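Local structure of methyltransferase (Thermus thermophilus, 1WS6) at residues R3-P17 against G51-G63. The protein is probably an S-adenosylmethionine-dependent methyltransferase with a Rossmann-like fold, although its substrate is not established. Sequence-based numbering, arbitrary orientation.
Sequences RILGGKARGVALKVP and GSGAVGLEAASEG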
loop_
_atom_site.group_PDB
_atom_site.type_symbol
_atom_site.label_atom_id
_atom_site.label_comp_id
_atom_site.label_asym_id
_atom_site.label_seq_id
_atom_site.Cartn_x
_atom_site.Cartn_y
_atom_site.Cartn_z
ATOM N N ARG A 3 -7.096 -13.324 0.591
ATOM C CA ARG A 3 -7.857 -13.001 1.789
ATOM C C ARG A 3 -7.133 -12.033 2.710
ATOM O O ARG A 3 -5.901 -11.946 2.701
ATOM C CB ARG A 3 -8.161 -14.275 2.586
ATOM C CG ARG A 3 -8.994 -15.318 1.854
ATOM C CD ARG A 3 -9.117 -16.609 2.659
ATOM N NE ARG A 3 -9.857 -17.641 1.933
ATOM C CZ ARG A 3 -11.159 -17.579 1.657
ATOM N NH1 ARG A 3 -11.881 -16.541 2.051
ATOM N NH2 ARG A 3 -11.742 -18.550 0.970
ATOM N N ILE A 4 -7.917 -11.299 3.497
ATOM C CA ILE A 4 -7.368 -10.385 4.478
ATOM C C ILE A 4 -6.695 -11.358 5.446
ATOM O O ILE A 4 -7.268 -12.390 5.774
ATOM C CB ILE A 4 -8.488 -9.623 5.224
ATOM C CG1 ILE A 4 -9.268 -8.735 4.246
ATOM C CG2 ILE A 4 -7.892 -8.801 6.364
ATOM C CD1 ILE A 4 -8.421 -7.684 3.541
ATOM N N LEU A 5 -5.487 -11.048 5.892
ATOM C CA LEU A 5 -4.771 -11.934 6.804
ATOM C C LEU A 5 -5.085 -11.769 8.287
ATOM O O LEU A 5 -5.099 -12.752 9.021
ATOM C CB LEU A 5 -3.259 -11.791 6.591
ATOM C CG LEU A 5 -2.671 -12.722 5.530
ATOM C CD1 LEU A 5 -3.732 -13.113 4.504
ATOM C CD2 LEU A 5 -1.495 -12.030 4.870
ATOM N N GLY A 6 -5.331 -10.541 8.733
ATOM C CA GLY A 6 -5.623 -10.324 10.142
ATOM C C GLY A 6 -6.568 -9.169 10.420
ATOM O O GLY A 6 -7.128 -8.574 9.498
ATOM N N GLY A 7 -6.758 -8.851 11.695
ATOM C CA GLY A 7 -7.636 -7.753 12.043
ATOM C C GLY A 7 -9.118 -8.035 11.882
ATOM O O GLY A 7 -9.526 -9.177 11.681
ATOM N N LYS A 8 -9.920 -6.976 11.960
ATOM C CA LYS A 8 -11.370 -7.067 11.864
ATOM C C LYS A 8 -11.967 -7.832 10.685
ATOM O O LYS A 8 -13.072 -8.366 10.797
ATOM C CB LYS A 8 -11.972 -5.658 11.917
ATOM C CG LYS A 8 -11.988 -5.068 13.324
ATOM C CD LYS A 8 -12.321 -3.578 13.343
ATOM C CE LYS A 8 -11.136 -2.738 12.866
ATOM N NZ LYS A 8 -11.400 -1.269 12.923
ATOM N N ALA A 9 -11.251 -7.893 9.566
ATOM C CA ALA A 9 -11.758 -8.594 8.387
ATOM C C ALA A 9 -10.989 -9.879 8.061
ATOM O O ALA A 9 -11.070 -10.400 6.947
ATOM C CB ALA A 9 -11.743 -7.655 7.186
ATOM N N ARG A 10 -10.262 -10.394 9.047
ATOM C CA ARG A 10 -9.477 -11.620 8.900
ATOM C C ARG A 10 -10.220 -12.751 8.197
ATOM O O ARG A 10 -11.304 -13.157 8.622
ATOM C CB ARG A 10 -9.029 -12.089 10.280
ATOM C CG ARG A 10 -8.268 -13.402 10.320
ATOM C CD ARG A 10 -7.751 -13.620 11.730
ATOM N NE ARG A 10 -6.929 -14.816 11.884
ATOM C CZ ARG A 10 -7.411 -16.039 12.062
ATOM N NH1 ARG A 10 -8.724 -16.245 12.108
ATOM N NH2 ARG A 10 -6.576 -17.060 12.204
ATOM N N GLY A 11 -9.636 -13.246 7.111
ATOM C CA GLY A 11 -10.235 -14.346 6.379
ATOM C C GLY A 11 -11.112 -14.004 5.190
ATOM O O GLY A 11 -11.339 -14.855 4.335
ATOM N N VAL A 12 -11.609 -12.776 5.119
ATOM C CA VAL A 12 -12.479 -12.381 4.010
ATOM C C VAL A 12 -11.790 -12.380 2.643
ATOM O O VAL A 12 -10.713 -11.802 2.471
ATOM C CB VAL A 12 -13.095 -10.980 4.260
ATOM C CG1 VAL A 12 -13.819 -10.496 3.014
ATOM C CG2 VAL A 12 -14.065 -11.046 5.431
ATOM N N ALA A 13 -12.429 -13.025 1.671
ATOM C CA ALA A 13 -11.894 -13.113 0.317
ATOM C C ALA A 13 -12.071 -11.792 -0.422
ATOM O O ALA A 13 -13.098 -11.127 -0.298
ATOM C CB ALA A 13 -12.590 -14.232 -0.451
ATOM N N LEU A 14 -11.072 -11.415 -1.203
ATOM C CA LEU A 14 -11.167 -10.171 -1.937
ATOM C C LEU A 14 -11.282 -10.443 -3.419
ATOM O O LEU A 14 -10.561 -11.280 -3.952
ATOM C CB LEU A 14 -9.935 -9.303 -1.662
ATOM C CG LEU A 14 -9.714 -8.905 -0.199
ATOM C CD1 LEU A 14 -8.415 -8.122 -0.055
ATOM C CD2 LEU A 14 -10.911 -8.090 0.279
ATOM N N LYS A 15 -12.203 -9.754 -4.082
ATOM C CA LYS A 15 -12.363 -9.920 -5.517
ATOM C C LYS A 15 -11.120 -9.301 -6.154
ATOM O O LYS A 15 -10.808 -8.137 -5.901
ATOM C CB LYS A 15 -13.613 -9.186 -6.018
ATOM C CG LYS A 15 -14.947 -9.690 -5.472
ATOM C CD LYS A 15 -16.111 -8.915 -6.111
ATOM C CE LYS A 15 -17.500 -9.399 -5.652
ATOM N NZ LYS A 15 -17.880 -8.989 -4.258
ATOM N N VAL A 16 -10.399 -10.071 -6.964
ATOM C CA VAL A 16 -9.198 -9.554 -7.619
ATOM C C VAL A 16 -9.142 -9.924 -9.099
ATOM O O VAL A 16 -9.122 -11.100 -9.457
ATOM C CB VAL A 16 -7.919 -10.069 -6.928
ATOM C CG1 VAL A 16 -7.902 -9.621 -5.481
ATOM C CG2 VAL A 16 -7.850 -11.581 -7.014
ATOM N N PRO A 17 -9.102 -8.915 -9.980
ATOM C CA PRO A 17 -9.049 -9.145 -11.429
ATOM C C PRO A 17 -7.870 -10.028 -11.837
ATOM O O PRO A 17 -6.767 -9.886 -11.309
ATOM C CB PRO A 17 -8.947 -7.728 -11.994
ATOM C CG PRO A 17 -8.174 -7.010 -10.944
ATOM C CD PRO A 17 -8.821 -7.505 -9.667
ATOM N N GLY A 51 -4.942 -1.843 -5.753
ATOM C CA GLY A 51 -5.602 -2.493 -6.874
ATOM C C GLY A 51 -6.997 -2.788 -6.383
ATOM O O GLY A 51 -7.816 -1.880 -6.223
ATOM N N SER A 52 -7.261 -4.063 -6.131
ATOM C CA SER A 52 -8.544 -4.467 -5.591
ATOM C C SER A 52 -8.460 -4.023 -4.134
ATOM O O SER A 52 -9.461 -4.007 -3.423
ATOM C CB SER A 52 -8.696 -5.980 -5.660
ATOM O OG SER A 52 -8.478 -6.450 -6.977
ATOM N N GLY A 53 -7.241 -3.678 -3.705
ATOM C CA GLY A 53 -7.008 -3.210 -2.349
ATOM C C GLY A 53 -6.362 -4.168 -1.355
ATOM O O GLY A 53 -6.414 -3.926 -0.147
ATOM N N ALA A 54 -5.728 -5.228 -1.844
ATOM C CA ALA A 54 -5.112 -6.214 -0.957
ATOM C C ALA A 54 -4.330 -5.635 0.224
ATOM O O ALA A 54 -4.603 -5.957 1.381
ATOM C CB ALA A 54 -4.222 -7.144 -1.757
ATOM N N VAL A 55 -3.365 -4.772 -0.057
ATOM C CA VAL A 55 -2.557 -4.203 1.009
ATOM C C VAL A 55 -3.259 -3.101 1.803
ATOM O O VAL A 55 -3.229 -3.107 3.033
ATOM C CB VAL A 55 -1.192 -3.698 0.451
ATOM C CG1 VAL A 55 -1.423 -2.665 -0.653
ATOM C CG2 VAL A 55 -0.349 -3.118 1.583
ATOM N N GLY A 56 -3.909 -2.171 1.115
ATOM C CA GLY A 56 -4.601 -1.101 1.813
ATOM C C GLY A 56 -5.752 -1.585 2.698
ATOM O O GLY A 56 -6.014 -1.014 3.763
ATOM N N LEU A 57 -6.461 -2.619 2.257
ATOM C CA LEU A 57 -7.567 -3.142 3.047
ATOM C C LEU A 57 -7.034 -3.927 4.243
ATOM O O LEU A 57 -7.683 -4.004 5.295
ATOM C CB LEU A 57 -8.470 -4.027 2.188
ATOM C CG LEU A 57 -9.295 -3.247 1.159
ATOM C CD1 LEU A 57 -10.143 -4.200 0.317
ATOM C CD2 LEU A 57 -10.189 -2.251 1.893
ATOM N N GLU A 58 -5.849 -4.511 4.075
ATOM C CA GLU A 58 -5.232 -5.266 5.152
ATOM C C GLU A 58 -4.914 -4.270 6.264
ATOM O O GLU A 58 -5.134 -4.543 7.440
ATOM C CB GLU A 58 -3.953 -5.939 4.662
ATOM C CG GLU A 58 -3.220 -6.754 5.719
ATOM C CD GLU A 58 -3.959 -8.028 6.108
ATOM O OE1 GLU A 58 -4.505 -8.703 5.209
ATOM O OE2 GLU A 58 -3.981 -8.361 7.310
ATOM N N ALA A 59 -4.402 -3.106 5.883
ATOM C CA ALA A 59 -4.076 -2.073 6.861
ATOM C C ALA A 59 -5.350 -1.641 7.586
ATOM O O ALA A 59 -5.367 -1.525 8.812
ATOM C CB ALA A 59 -3.429 -0.863 6.169
ATOM N N ALA A 60 -6.414 -1.409 6.824
ATOM C CA ALA A 60 -7.677 -0.991 7.407
ATOM C C ALA A 60 -8.163 -2.034 8.391
ATOM O O ALA A 60 -8.587 -1.709 9.496
ATOM C CB ALA A 60 -8.708 -0.787 6.323
ATOM N N SER A 61 -8.088 -3.295 7.992
ATOM C CA SER A 61 -8.532 -4.382 8.843
ATOM C C SER A 61 -7.715 -4.459 10.115
ATOM O O SER A 61 -8.180 -4.968 11.131
ATOM C CB SER A 61 -8.426 -5.716 8.102
ATOM O OG SER A 61 -8.808 -6.792 8.943
ATOM N N GLU A 62 -6.493 -3.949 10.066
ATOM C CA GLU A 62 -5.640 -4.024 11.233
ATOM C C GLU A 62 -5.608 -2.773 12.084
ATOM O O GLU A 62 -4.728 -2.615 12.922
ATOM C CB GLU A 62 -4.225 -4.450 10.824
ATOM C CG GLU A 62 -4.163 -5.931 10.463
ATOM C CD GLU A 62 -2.771 -6.419 10.113
ATOM O OE1 GLU A 62 -1.798 -6.071 10.823
ATOM O OE2 GLU A 62 -2.658 -7.178 9.127
ATOM N N GLY A 63 -6.579 -1.893 11.876
ATOM C CA GLY A 63 -6.654 -0.687 12.678
ATOM C C GLY A 63 -6.049 0.589 12.126
ATOM O O GLY A 63 -6.031 1.605 12.819
#
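Residues 3-17, a hairpin-like loop that continues into an extended run, lie along helix 54-61, with Ile-4 nearest Glu-58, Gly-7 nearest Glu-62 and Val-16 nearest Ser-52. Both carboxylate oxygens of Glu-58 grip the loop backbone through their syn lone pairs: OE1 takes an almost straight bond (173°) from Leu-5 N at 2.6 Å, OE2 a more bent one (140°) from Gly-6 N at 2.9 Å. A bend at chi2 (70°) turns the acid to these amides. A glutamine in its place would probably cost one of the two bonds, since its amide nitrogen cannot accept from a backbone N-H. One turn on, Ser-61 OG donates to Gly-6 O, in the carbonyl plane, and accepts from Ala-9 N at 2.8 Å, while Ser-61 O receives Lys-8 N. Gly-7 CA sits only 3.0 Å from that same oxygen, where a CB would clash. Beneath, Ile-4 CD1 rests on Leu-57 CB (3.9 Å), the two side chains crossing near a right angle, and Leu-14 CD2 meets Leu-57 CD1. The N-terminal segment thus packs on the helix after strand 44-48; Gly-51 and Gly-53 before the helix and Gly-56 in its first turn resemble the cofactor-binding loop of Rossmann-like methyltransferases.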